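PDB 2PFE: alkaline serine protease from Thermobifida fusca, which probably cleaves peptide bonds within protein chains as a serine endopeptidase, and is a kinetically stable relative of alpha-lytic protease from a thermophile. Local coordinates for residues Gln89-Gly94 and Gln149-Thr154; Ser95-Ser100 and Gly142-Gly147; Leu128-Ala133 and Ile166-Pro171; Arg58-Val63 and Ser177-Gln182. One frame throughout, in Å; residues are numbered along the deposited sequence.

Contact 1: Gln89-Gly94 and Gln149-Thr154; sequences QEAATG and QAQGVT. With AES (4-(2-aminoethyl)benzenesulfonyl fluoride), chain D.
Two hydrogen bonds grip Q151 NE2, one running across the contact to Q89 O (2.9 Å from NE2) and one back along its own strand to Q149 O (3.0 Å from NE2). The strand holding Q149-T154 belongs to the C-terminal barrel of a chymotrypsin-like two-barrel protease, and this glutamine fastens it to the loop Q89-G94 that leads into strand 96-101. Both acceptors lie close to the plane of the Q151 amide. On the opposite branch, Q151 OE1 receives A91 N at 2.8 Å in an almost straight bond (172° at the hydrogen), although the donor stands above the carbonyl plane. The amide therefore pairs with the main chain on each side of E90, much as a neighbouring strand would. Its position follows from a CG set beside the backbone N (chi1 -60°) and a further bend at chi2.

Q149 folds in the same way and brings OE1 to Q89 N, 2.9 Å away, while its CB rests against Q89 O. E90 CB points away from the strand, and the E90 carboxylate forms a salt bridge with K114. Further along, T154 belongs to the inhibitor pocket, where its CG2 comes within 3.0 Å of AES O2S.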
loop_
_atom_site.group_PDB
_atom_site.type_symbol
_atom_site.label_atom_id
_atom_site.label_comp_id
_atom_site.label_asym_id
_atom_site.label_seq_id
_atom_site.Cartn_x
_atom_site.Cartn_y
_atom_site.Cartn_z
ATOM N N GLN A 89 11.658 8.822 -1.998
ATOM C CA GLN A 89 13.021 8.455 -2.377
ATOM C C GLN A 89 13.222 6.959 -2.127
ATOM O O GLN A 89 13.122 6.486 -0.986
ATOM C CB GLN A 89 14.041 9.269 -1.581
ATOM C CG GLN A 89 15.483 8.857 -1.833
ATOM C CD GLN A 89 16.453 9.480 -0.838
ATOM O OE1 GLN A 89 17.328 10.258 -1.219
ATOM N NE2 GLN A 89 16.301 9.146 0.442
ATOM N N GLU A 90 13.515 6.239 -3.208
ATOM C CA GLU A 90 13.650 4.777 -3.200
ATOM C C GLU A 90 14.846 4.341 -2.362
ATOM O O GLU A 90 15.944 4.857 -2.512
ATOM C CB GLU A 90 13.766 4.256 -4.634
ATOM C CG GLU A 90 13.784 2.745 -4.777
ATOM C CD GLU A 90 14.068 2.315 -6.203
ATOM O OE1 GLU A 90 13.919 3.150 -7.129
ATOM O OE2 GLU A 90 14.473 1.154 -6.394
ATOM N N ALA A 91 14.601 3.404 -1.457
ATOM C CA ALA A 91 15.649 2.823 -0.641
ATOM C C ALA A 91 16.408 1.770 -1.437
ATOM O O ALA A 91 15.859 1.154 -2.343
ATOM C CB ALA A 91 15.035 2.187 0.585
ATOM N N ALA A 92 17.670 1.560 -1.077
ATOM C CA ALA A 92 18.512 0.562 -1.704
ATOM C C ALA A 92 18.203 -0.851 -1.232
ATOM O O ALA A 92 17.680 -1.065 -0.124
ATOM C CB ALA A 92 19.966 0.878 -1.442
ATOM N N THR A 93 18.544 -1.814 -2.086
ATOM C CA THR A 93 18.538 -3.207 -1.685
ATOM C C THR A 93 19.415 -3.346 -0.447
ATOM O O THR A 93 20.500 -2.745 -0.355
ATOM C CB THR A 93 19.029 -4.088 -2.836
ATOM O OG1 THR A 93 18.114 -3.956 -3.936
ATOM C CG2 THR A 93 19.085 -5.562 -2.425
ATOM N N GLY A 94 18.904 -4.076 0.536
ATOM C CA GLY A 94 19.580 -4.243 1.812
ATOM C C GLY A 94 19.101 -3.290 2.902
ATOM O O GLY A 94 19.431 -3.471 4.079
ATOM N N GLN A 149 10.411 8.059 3.953
ATOM C CA GLN A 149 10.319 7.892 2.502
ATOM C C GLN A 149 9.446 6.702 2.096
ATOM O O GLN A 149 9.743 5.541 2.435
ATOM C CB GLN A 149 11.715 7.768 1.872
ATOM C CG GLN A 149 12.630 8.980 2.170
ATOM C CD GLN A 149 12.155 10.291 1.542
ATOM O OE1 GLN A 149 11.529 10.305 0.487
ATOM N NE2 GLN A 149 12.475 11.408 2.195
ATOM N N ALA A 150 8.361 7.002 1.375
ATOM C CA ALA A 150 7.436 5.996 0.853
ATOM C C ALA A 150 8.168 5.056 -0.100
ATOM O O ALA A 150 8.919 5.511 -0.972
ATOM C CB ALA A 150 6.285 6.684 0.121
ATOM N N GLN A 151 7.944 3.753 0.067
ATOM C CA GLN A 151 8.581 2.701 -0.745
ATOM C C GLN A 151 7.632 1.927 -1.639
ATOM O O GLN A 151 8.033 1.551 -2.744
ATOM C CB GLN A 151 9.343 1.694 0.137
ATOM C CG GLN A 151 10.467 2.325 0.965
ATOM C CD GLN A 151 11.463 3.084 0.121
ATOM O OE1 GLN A 151 11.970 2.541 -0.856
ATOM N NE2 GLN A 151 11.745 4.347 0.482
ATOM N N GLY A 152 6.413 1.643 -1.156
ATOM C CA GLY A 152 5.539 0.735 -1.880
ATOM C C GLY A 152 4.281 0.441 -1.116
ATOM O O GLY A 152 4.067 1.002 -0.039
ATOM N N VAL A 153 3.472 -0.432 -1.704
ATOM C CA VAL A 153 2.260 -0.919 -1.088
ATOM C C VAL A 153 2.283 -2.446 -1.059
ATOM O O VAL A 153 2.803 -3.088 -1.976
ATOM C CB VAL A 153 0.990 -0.391 -1.815
ATOM C CG1 VAL A 153 0.890 1.136 -1.681
ATOM C CG2 VAL A 153 1.002 -0.768 -3.270
ATOM N N THR A 154 1.697 -3.028 -0.016
ATOM C CA THR A 154 1.781 -4.472 0.166
ATOM C C THR A 154 1.023 -5.231 -0.924
ATOM O O THR A 154 -0.184 -5.022 -1.142
ATOM C CB THR A 154 1.237 -4.887 1.532
ATOM O OG1 THR A 154 1.949 -4.155 2.544
ATOM C CG2 THR A 154 1.434 -6.400 1.760
HETATM C C3 AES D . -1.784 -12.625 2.682
HETATM C C2 AES D . -2.163 -11.411 2.100
HETATM C C1 AES D . -1.247 -10.359 2.054
HETATM S S AES D . -1.627 -8.775 1.376
HETATM O O1S AES D . -0.826 -8.432 0.157
HETATM O O2S AES D . -0.980 -7.818 2.738
HETATM C C6 AES D . 0.022 -10.512 2.612
HETATM C C5 AES D . 0.400 -11.721 3.185
HETATM C C4 AES D . -0.499 -12.782 3.231
HETATM C C7 AES D . -0.013 -14.073 3.876
HETATM C C8 AES D . -0.802 -15.298 3.421
HETATM N N8 AES D . 0.029 -16.486 3.464
#

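Contact 2: Ser95-Ser100 and Gly142-Gly147; sequences SSVCRS and GPWLTG
Antiparallel strands 96-100 and 143-146 are the two ends of the C-terminal barrel's strand order, and their pairing closes it. C98 and L145 form a hydrogen-bonded pair, with C98 N to L145 O at 2.9 Å and L145 N to C98 O at 2.8 Å; S100 N adds a bond to P143 O further along.

The tight part lies on the face shared by R99 and W144. R99 CB sits over the six-membered ring of W144, 3.6 Å from its centroid and 14° off the normal, in a CH-pi contact. With CG in the crowded position between backbone N and carbonyl carbon (chi1 51°), the arginine chain then runs on over the benzo part, CD reaching 3.6 Å from W144 CZ2. V97 closes in at the ring edge, its CG1 3.8 Å from W144 CE3. An alanine at W144 would remove this indole, and would probably cost R99 and V97 their packing surface and T154 OG1 its bond from NE1.

The looser end is more exposed and polar: S96 O collects two hydroxyls, S95 OG on a lone pair and T146 OG1 at 3.0 Å.

R99 reaches beyond the indole to a salt bridge with D139 and a bond to C134 O. The apolar stem of R99 thus lies on the indole, while its buried positive charge is probably balanced by D139, a residue of the inhibitor pocket.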
loop_
_atom_site.group_PDB
_atom_site.type_symbol
_atom_site.label_atom_id
_atom_site.label_comp_id
_atom_site.label_asym_id
_atom_site.label_seq_id
_atom_site.Cartn_x
_atom_site.Cartn_y
_atom_site.Cartn_z
ATOM N N SER A 95 18.353 -2.252 2.524
ATOM C CA SER A 95 17.875 -1.268 3.492
ATOM C C SER A 95 16.826 -1.863 4.434
ATOM O O SER A 95 16.073 -2.760 4.039
ATOM C CB SER A 95 17.235 -0.089 2.760
ATOM O OG SER A 95 16.810 0.908 3.687
ATOM N N SER A 96 16.742 -1.341 5.649
ATOM C CA SER A 96 15.590 -1.629 6.492
ATOM C C SER A 96 14.349 -1.006 5.871
ATOM O O SER A 96 14.420 -0.010 5.128
ATOM C CB SER A 96 15.817 -1.038 7.888
ATOM O OG SER A 96 16.012 0.357 7.795
ATOM N N VAL A 97 13.196 -1.574 6.205
ATOM C CA VAL A 97 11.938 -1.048 5.735
ATOM C C VAL A 97 10.863 -1.538 6.706
ATOM O O VAL A 97 11.016 -2.594 7.337
ATOM C CB VAL A 97 11.674 -1.502 4.273
ATOM C CG1 VAL A 97 11.451 -3.019 4.191
ATOM C CG2 VAL A 97 10.525 -0.734 3.625
ATOM N N CYS A 98 9.797 -0.759 6.853
ATOM C CA CYS A 98 8.660 -1.178 7.670
ATOM C C CYS A 98 7.377 -0.996 6.899
ATOM O O CYS A 98 7.291 -0.123 6.028
ATOM C CB CYS A 98 8.567 -0.355 8.949
ATOM S SG CYS A 98 10.021 -0.449 10.052
ATOM N N ARG A 99 6.395 -1.836 7.211
ATOM C CA ARG A 99 5.053 -1.740 6.647
ATOM C C ARG A 99 4.004 -1.580 7.735
ATOM O O ARG A 99 4.200 -1.986 8.893
ATOM C CB ARG A 99 4.714 -2.965 5.778
ATOM C CG ARG A 99 4.959 -4.341 6.421
ATOM C CD ARG A 99 3.955 -5.392 5.919
ATOM N NE ARG A 99 2.622 -5.038 6.377
ATOM C CZ ARG A 99 2.114 -5.436 7.544
ATOM N NH1 ARG A 99 2.778 -6.283 8.322
ATOM N NH2 ARG A 99 0.924 -4.996 7.937
ATOM N N SER A 100 2.898 -0.953 7.345
ATOM C CA SER A 100 1.745 -0.761 8.212
ATOM C C SER A 100 0.506 -1.373 7.588
ATOM O O SER A 100 0.262 -1.200 6.411
ATOM C CB SER A 100 1.516 0.734 8.453
ATOM O OG SER A 100 0.420 0.977 9.328
ATOM N N GLY A 142 -1.245 -1.744 2.108
ATOM C CA GLY A 142 -0.685 -0.859 3.117
ATOM C C GLY A 142 0.693 -0.347 2.750
ATOM O O GLY A 142 1.395 -0.938 1.938
ATOM N N PRO A 143 1.107 0.750 3.377
ATOM C CA PRO A 143 2.328 1.448 2.995
ATOM C C PRO A 143 3.601 0.825 3.548
ATOM O O PRO A 143 3.591 0.221 4.639
ATOM C CB PRO A 143 2.137 2.820 3.649
ATOM C CG PRO A 143 1.365 2.512 4.933
ATOM C CD PRO A 143 0.388 1.436 4.468
ATOM N N TRP A 144 4.692 1.070 2.830
ATOM C CA TRP A 144 6.049 0.703 3.236
ATOM C C TRP A 144 6.852 1.978 3.315
ATOM O O TRP A 144 6.778 2.813 2.399
ATOM C CB TRP A 144 6.686 -0.231 2.192
ATOM C CG TRP A 144 6.013 -1.561 2.161
ATOM C CD1 TRP A 144 4.767 -1.827 1.684
ATOM C CD2 TRP A 144 6.529 -2.821 2.664
ATOM N NE1 TRP A 144 4.458 -3.160 1.863
ATOM C CE2 TRP A 144 5.518 -3.791 2.461
ATOM C CE3 TRP A 144 7.730 -3.208 3.287
ATOM C CZ2 TRP A 144 5.675 -5.134 2.808
ATOM C CZ3 TRP A 144 7.879 -4.553 3.675
ATOM C CH2 TRP A 144 6.850 -5.499 3.420
ATOM N N LEU A 145 7.601 2.119 4.401
ATOM C CA LEU A 145 8.440 3.288 4.664
ATOM C C LEU A 145 9.854 2.882 5.027
ATOM O O LEU A 145 10.080 1.906 5.777
ATOM C CB LEU A 145 7.872 4.131 5.820
ATOM C CG LEU A 145 6.584 4.914 5.584
ATOM C CD1 LEU A 145 6.024 5.352 6.936
ATOM C CD2 LEU A 145 6.825 6.085 4.669
ATOM N N THR A 146 10.806 3.609 4.469
ATOM C CA THR A 146 12.155 3.606 5.008
ATOM C C THR A 146 12.342 5.011 5.550
ATOM O O THR A 146 12.446 5.977 4.779
ATOM C CB THR A 146 13.208 3.252 3.947
ATOM O OG1 THR A 146 12.933 1.930 3.456
ATOM C CG2 THR A 146 14.610 3.291 4.562
ATOM N N GLY A 147 12.364 5.130 6.877
ATOM C CA GLY A 147 12.299 6.452 7.525
ATOM C C GLY A 147 11.018 7.162 7.121
ATOM O O GLY A 147 9.927 6.605 7.259
#

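Contact 3: Leu128-Ala133 and Ile166-Pro171; sequences LTRTTA and ITFFQP
F169 swings its CG into the crowded position between backbone N and carbonyl carbon (chi1 73°), which lays the ring alongside T129 on the neighbouring antiparallel strand. Its CB meets V153 O and W144 NE1, from the next strand and from strand 143-146. Beyond CG, F169 CD1 packs on G152 CA, whereas F169 CD2 touches T131 CG2 at 3.7 Å. CE1 faces T129 CB and OG1 as well as Q151 O. F169 CE2 touches the methyls of both T129 and T131, and at the tip F169 CZ is 3.5 Å from T129 CG2. The sum is a CH-pi contact: T129 CB stands over the ring, 3.6 Å from its centroid and 14° off the normal. An alanine at F169 would remove the ring and would probably take from both threonine methyls part of the surface they pack on.

Between the main chains, T129 N to F169 O is nearly linear at 2.9 Å (176° at the hydrogen), and the reverse bond from F169 N to T129 O has the same length. T131 and T167 make a second hydrogen-bonded pair. Here T131 OG1 accepts A133 N in an ST turn, and T167 OG1, in one of its two deposited conformers, donates to A133 O at 2.6 Å. On the other face of the sheet, R130 and F168 lie side by side, R130 CB 3.5 Å from F168 CE2, with the guanidinium going on to Q112. Such antiparallel pairing of strands 128-131 and 164-171 is part of the C-terminal barrel of the chymotrypsin-like fold.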
loop_
_atom_site.group_PDB
_atom_site.type_symbol
_atom_site.label_atom_id
_atom_site.label_comp_id
_atom_site.label_asym_id
_atom_site.label_seq_id
_atom_site.Cartn_x
_atom_site.Cartn_y
_atom_site.Cartn_z
ATOM N N LEU A 128 8.152 -6.713 -8.405
ATOM C CA LEU A 128 7.942 -6.629 -6.960
ATOM C C LEU A 128 9.240 -6.628 -6.177
ATOM O O LEU A 128 10.245 -7.193 -6.583
ATOM C CB LEU A 128 7.087 -7.787 -6.488
ATOM C CG LEU A 128 5.669 -7.862 -7.062
ATOM C CD1 LEU A 128 4.968 -9.128 -6.585
ATOM C CD2 LEU A 128 4.877 -6.614 -6.748
ATOM N N THR A 129 9.186 -6.022 -4.998
ATOM C CA THR A 129 10.328 -6.034 -4.095
ATOM C C THR A 129 10.068 -7.000 -2.952
ATOM O O THR A 129 9.061 -6.864 -2.265
ATOM C CB THR A 129 10.580 -4.620 -3.541
ATOM O OG1 THR A 129 10.885 -3.751 -4.639
ATOM C CG2 THR A 129 11.751 -4.613 -2.544
ATOM N N ARG A 130 10.960 -7.975 -2.791
ATOM C CA ARG A 130 10.875 -8.979 -1.730
ATOM C C ARG A 130 11.521 -8.440 -0.459
ATOM O O ARG A 130 12.611 -7.842 -0.510
ATOM C CB ARG A 130 11.551 -10.290 -2.179
ATOM C CG ARG A 130 11.449 -11.360 -1.155
ATOM C CD ARG A 130 12.088 -12.637 -1.649
ATOM N NE ARG A 130 13.535 -12.669 -1.391
ATOM C CZ ARG A 130 14.477 -12.901 -2.307
ATOM N NH1 ARG A 130 14.169 -13.115 -3.583
ATOM N NH2 ARG A 130 15.748 -12.922 -1.949
ATOM N N THR A 131 10.851 -8.634 0.674
ATOM C CA THR A 131 11.401 -8.264 1.975
ATOM C C THR A 131 11.238 -9.394 2.980
ATOM O O THR A 131 10.441 -10.309 2.784
ATOM C CB THR A 131 10.721 -7.007 2.587
ATOM O OG1 THR A 131 9.530 -7.382 3.295
ATOM C CG2 THR A 131 10.368 -5.957 1.511
ATOM N N THR A 132 11.953 -9.272 4.093
ATOM C CA THR A 132 11.818 -10.209 5.185
ATOM C C THR A 132 10.731 -9.854 6.204
ATOM O O THR A 132 10.600 -10.576 7.190
ATOM C CB THR A 132 13.119 -10.311 5.971
ATOM O OG1 THR A 132 13.425 -9.018 6.528
ATOM C CG2 THR A 132 14.278 -10.851 5.091
ATOM N N ALA A 133 9.972 -8.763 5.997
ATOM C CA ALA A 133 8.857 -8.446 6.880
ATOM C C ALA A 133 7.694 -9.406 6.692
ATOM O O ALA A 133 7.535 -9.959 5.606
ATOM C CB ALA A 133 8.395 -7.015 6.638
ATOM N N ILE A 166 7.667 -14.012 4.366
ATOM C CA ILE A 166 8.254 -13.018 3.491
ATOM C C ILE A 166 7.106 -12.247 2.869
ATOM O O ILE A 166 5.964 -12.733 2.805
ATOM C CB ILE A 166 9.177 -13.613 2.394
ATOM C CG1 ILE A 166 8.371 -14.402 1.364
ATOM C CG2 ILE A 166 10.336 -14.448 2.994
ATOM C CD1 ILE A 166 9.135 -14.737 0.068
ATOM N N THR A 167 7.396 -11.039 2.409
ATOM C CA THR A 167 6.350 -10.186 1.865
ATOM C C THR A 167 6.903 -9.410 0.718
ATOM O O THR A 167 8.023 -8.916 0.788
ATOM C CB THR A 167 5.960 -9.158 2.895
ATOM O OG1 THR A 167 7.208 -8.638 3.395
ATOM C CG2 THR A 167 5.119 -9.802 3.966
ATOM N N PHE A 168 6.063 -9.239 -0.284
ATOM C CA PHE A 168 6.369 -8.502 -1.501
ATOM C C PHE A 168 5.605 -7.179 -1.509
ATOM O O PHE A 168 4.415 -7.147 -1.185
ATOM C CB PHE A 168 5.974 -9.334 -2.730
ATOM C CG PHE A 168 6.760 -10.582 -2.867
ATOM C CD1 PHE A 168 6.331 -11.778 -2.296
ATOM C CD2 PHE A 168 7.951 -10.558 -3.558
ATOM C CE1 PHE A 168 7.102 -12.952 -2.445
ATOM C CE2 PHE A 168 8.717 -11.710 -3.726
ATOM C CZ PHE A 168 8.314 -12.888 -3.162
ATOM N N PHE A 169 6.272 -6.118 -1.946
ATOM C CA PHE A 169 5.602 -4.856 -2.213
ATOM C C PHE A 169 5.697 -4.388 -3.666
ATOM O O PHE A 169 6.686 -4.643 -4.342
ATOM C CB PHE A 169 5.977 -3.759 -1.183
ATOM C CG PHE A 169 7.371 -3.171 -1.293
ATOM C CD1 PHE A 169 7.676 -2.242 -2.285
ATOM C CD2 PHE A 169 8.335 -3.433 -0.294
ATOM C CE1 PHE A 169 8.917 -1.617 -2.316
ATOM C CE2 PHE A 169 9.571 -2.818 -0.318
ATOM C CZ PHE A 169 9.871 -1.892 -1.328
ATOM N N GLN A 170 4.637 -3.700 -4.090
ATOM C CA GLN A 170 4.602 -2.984 -5.362
ATOM C C GLN A 170 5.248 -1.628 -5.090
ATOM O O GLN A 170 4.729 -0.864 -4.297
ATOM C CB GLN A 170 3.126 -2.835 -5.779
ATOM C CG GLN A 170 2.829 -1.709 -6.741
ATOM C CD GLN A 170 3.475 -1.925 -8.102
ATOM O OE1 GLN A 170 4.337 -1.146 -8.530
ATOM N NE2 GLN A 170 3.084 -3.001 -8.779
ATOM N N PRO A 171 6.398 -1.330 -5.716
ATOM C CA PRO A 171 7.042 -0.027 -5.532
ATOM C C PRO A 171 6.096 1.145 -5.839
ATOM O O PRO A 171 5.235 1.062 -6.741
ATOM C CB PRO A 171 8.251 -0.080 -6.487
ATOM C CG PRO A 171 8.555 -1.557 -6.550
ATOM C CD PRO A 171 7.191 -2.210 -6.590
#

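Contact 4: Arg58-Val63 and Ser177-Gln182; sequences RDMGWV and SYFGLQ
Strand 60-63 of the N-terminal sheet packs here against the end of helix 172-179, the C-terminal helix of this chymotrypsin-like fold; the strand directly follows D59, the predicted charge-relay aspartate, whose OD2 bonds H35 ND1. The contact across the segments is apolar and aromatic.

M60 and W62, alternate residues of the strand, both direct CB toward the helix end, and both place CG in the crowded position between backbone N and carbonyl carbon (chi1 58° and 79°). F179 has CG beside the backbone N and fits between them: W62 CD1 lies over one ring face, 3.7 Å from F179 CG, while M60 O approaches the ring edge, 3.6 Å from F179 CZ. The two aromatic planes meet obliquely.

L181, its CG anti to the carbonyl carbon (chi1 -57°), spreads both methyls over the indole. L181 CD1 touches W62 CG at 3.6 Å and L181 CD2 stands over the six-membered ring in a CH-pi contact, 3.8 Å from the centroid. G180, with positive phi, takes part in the Schellman motif that lets the chain leave the helix and bring L181 to this place.

M60 is extended through chi2 and then bends at chi3. Its SD makes oblique Met-aromatic contacts with the Y178 and F179 rings and lies 4.0 Å from Y178 CB. The terminal CE rests 3.4 Å above the plane of the R58 guanidinium, toward its rim.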
loop_
_atom_site.group_PDB
_atom_site.type_symbol
_atom_site.label_atom_id
_atom_site.label_comp_id
_atom_site.label_asym_id
_atom_site.label_seq_id
_atom_site.Cartn_x
_atom_site.Cartn_y
_atom_site.Cartn_z
ATOM N N ARG A 58 1.093 -6.132 -12.970
ATOM C CA ARG A 58 1.553 -5.308 -11.846
ATOM C C ARG A 58 0.604 -5.555 -10.673
ATOM O O ARG A 58 -0.254 -6.430 -10.752
ATOM C CB ARG A 58 1.633 -3.826 -12.233
ATOM C CG ARG A 58 2.597 -3.468 -13.392
ATOM C CD ARG A 58 4.092 -3.630 -12.990
ATOM N NE ARG A 58 4.922 -2.490 -13.404
ATOM C CZ ARG A 58 5.654 -1.719 -12.584
ATOM N NH1 ARG A 58 5.737 -1.955 -11.265
ATOM N NH2 ARG A 58 6.340 -0.711 -13.098
ATOM N N ASP A 59 0.770 -4.808 -9.584
ATOM C CA ASP A 59 -0.184 -4.896 -8.474
ATOM C C ASP A 59 -0.378 -3.530 -7.827
ATOM O O ASP A 59 0.022 -3.280 -6.666
ATOM C CB ASP A 59 0.195 -5.980 -7.452
ATOM C CG ASP A 59 -0.945 -6.279 -6.484
ATOM O OD1 ASP A 59 -2.043 -5.694 -6.651
ATOM O OD2 ASP A 59 -0.771 -7.103 -5.563
ATOM N N MET A 60 -0.982 -2.643 -8.613
ATOM C CA MET A 60 -1.063 -1.237 -8.287
ATOM C C MET A 60 -2.467 -0.690 -8.558
ATOM O O MET A 60 -3.108 -1.055 -9.556
ATOM C CB MET A 60 -0.025 -0.456 -9.094
ATOM C CG MET A 60 -0.146 -0.601 -10.598
ATOM S SD MET A 60 1.151 0.306 -11.425
ATOM C CE MET A 60 2.656 -0.466 -10.956
ATOM N N GLY A 61 -2.906 0.223 -7.702
ATOM C CA GLY A 61 -4.243 0.781 -7.806
ATOM C C GLY A 61 -4.355 2.046 -7.001
ATOM O O GLY A 61 -3.450 2.379 -6.205
ATOM N N TRP A 62 -5.453 2.751 -7.206
ATOM C CA TRP A 62 -5.806 3.823 -6.305
ATOM C C TRP A 62 -7.311 3.986 -6.213
ATOM O O TRP A 62 -8.054 3.589 -7.119
ATOM C CB TRP A 62 -5.090 5.140 -6.666
ATOM C CG TRP A 62 -5.667 5.902 -7.801
ATOM C CD1 TRP A 62 -5.576 5.597 -9.130
ATOM C CD2 TRP A 62 -6.389 7.141 -7.719
ATOM N NE1 TRP A 62 -6.210 6.563 -9.879
ATOM C CE2 TRP A 62 -6.705 7.526 -9.045
ATOM C CE3 TRP A 62 -6.791 7.964 -6.660
ATOM C CZ2 TRP A 62 -7.434 8.689 -9.341
ATOM C CZ3 TRP A 62 -7.516 9.135 -6.953
ATOM C CH2 TRP A 62 -7.829 9.478 -8.283
ATOM N N VAL A 63 -7.728 4.516 -5.067
ATOM C CA VAL A 63 -9.128 4.743 -4.736
ATOM C C VAL A 63 -9.385 6.243 -4.663
ATOM O O VAL A 63 -8.679 6.949 -3.952
ATOM C CB VAL A 63 -9.488 4.057 -3.391
ATOM C CG1 VAL A 63 -10.884 4.504 -2.897
ATOM C CG2 VAL A 63 -9.415 2.526 -3.558
ATOM N N SER A 177 3.377 7.139 -11.081
ATOM C CA SER A 177 3.601 7.468 -12.494
ATOM C C SER A 177 2.485 6.931 -13.403
ATOM O O SER A 177 1.955 7.663 -14.239
ATOM C CB SER A 177 4.975 6.983 -12.957
ATOM O OG SER A 177 5.179 7.235 -14.336
ATOM N N TYR A 178 2.135 5.655 -13.238
ATOM C CA TYR A 178 1.158 5.030 -14.138
ATOM C C TYR A 178 -0.179 5.749 -14.092
ATOM O O TYR A 178 -0.820 5.955 -15.114
ATOM C CB TYR A 178 0.932 3.571 -13.771
ATOM C CG TYR A 178 0.192 2.801 -14.857
ATOM C CD1 TYR A 178 0.882 2.281 -15.951
ATOM C CD2 TYR A 178 -1.195 2.610 -14.799
ATOM C CE1 TYR A 178 0.216 1.574 -16.964
ATOM C CE2 TYR A 178 -1.872 1.915 -15.810
ATOM C CZ TYR A 178 -1.165 1.405 -16.888
ATOM O OH TYR A 178 -1.814 0.722 -17.886
ATOM N N PHE A 179 -0.603 6.072 -12.872
ATOM C CA PHE A 179 -1.919 6.678 -12.662
ATOM C C PHE A 179 -1.917 8.207 -12.653
ATOM O O PHE A 179 -2.970 8.826 -12.480
ATOM C CB PHE A 179 -2.573 6.129 -11.386
ATOM C CG PHE A 179 -2.846 4.659 -11.448
ATOM C CD1 PHE A 179 -2.161 3.789 -10.602
ATOM C CD2 PHE A 179 -3.750 4.136 -12.382
ATOM C CE1 PHE A 179 -2.382 2.421 -10.647
ATOM C CE2 PHE A 179 -3.974 2.762 -12.435
ATOM C CZ PHE A 179 -3.286 1.904 -11.573
ATOM N N GLY A 180 -0.743 8.807 -12.862
ATOM C CA GLY A 180 -0.605 10.264 -12.867
ATOM C C GLY A 180 -1.004 10.907 -11.543
ATOM O O GLY A 180 -1.801 11.854 -11.526
ATOM N N LEU A 181 -0.456 10.376 -10.442
ATOM C CA LEU A 181 -0.790 10.771 -9.056
ATOM C C LEU A 181 0.349 11.538 -8.389
ATOM O O LEU A 181 1.533 11.301 -8.691
ATOM C CB LEU A 181 -1.086 9.512 -8.223
ATOM C CG LEU A 181 -2.214 8.632 -8.768
ATOM C CD1 LEU A 181 -2.307 7.310 -8.020
ATOM C CD2 LEU A 181 -3.551 9.383 -8.727
ATOM N N GLN A 182 -0.013 12.438 -7.473
ATOM C CA GLN A 182 0.954 13.143 -6.653
ATOM C C GLN A 182 0.807 12.636 -5.214
ATOM O O GLN A 182 -0.301 12.575 -4.675
ATOM C CB GLN A 182 0.730 14.663 -6.737
ATOM C CG GLN A 182 0.941 15.238 -8.156
ATOM C CD GLN A 182 -0.247 14.984 -9.105
ATOM O OE1 GLN A 182 -1.409 15.220 -8.736
ATOM N NE2 GLN A 182 0.047 14.512 -10.334
#

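Overall arrangement
From the N terminus, the first of the paired segments is R58-V63, followed by the adjoining segments Q89-G94 and S95-S100, then L128-A133. The partners return as G142-G147, which closes contact 2; Q149-T154, closing contact 1 around it; I166-P171, closing contact 3; and S177-Q182, closing contact 4. Contact 2 is thus nested in contact 1, contact 3 crosses both, and all three lie within the loop of contact 4. Contacts 2 and 3 join strands of the C-terminal barrel, and contact 1 fastens a loop to it. Contact 4 carries the chain back to the N-terminal sheet, with Q170 of contact 3 packing against M60 where the two halves meet.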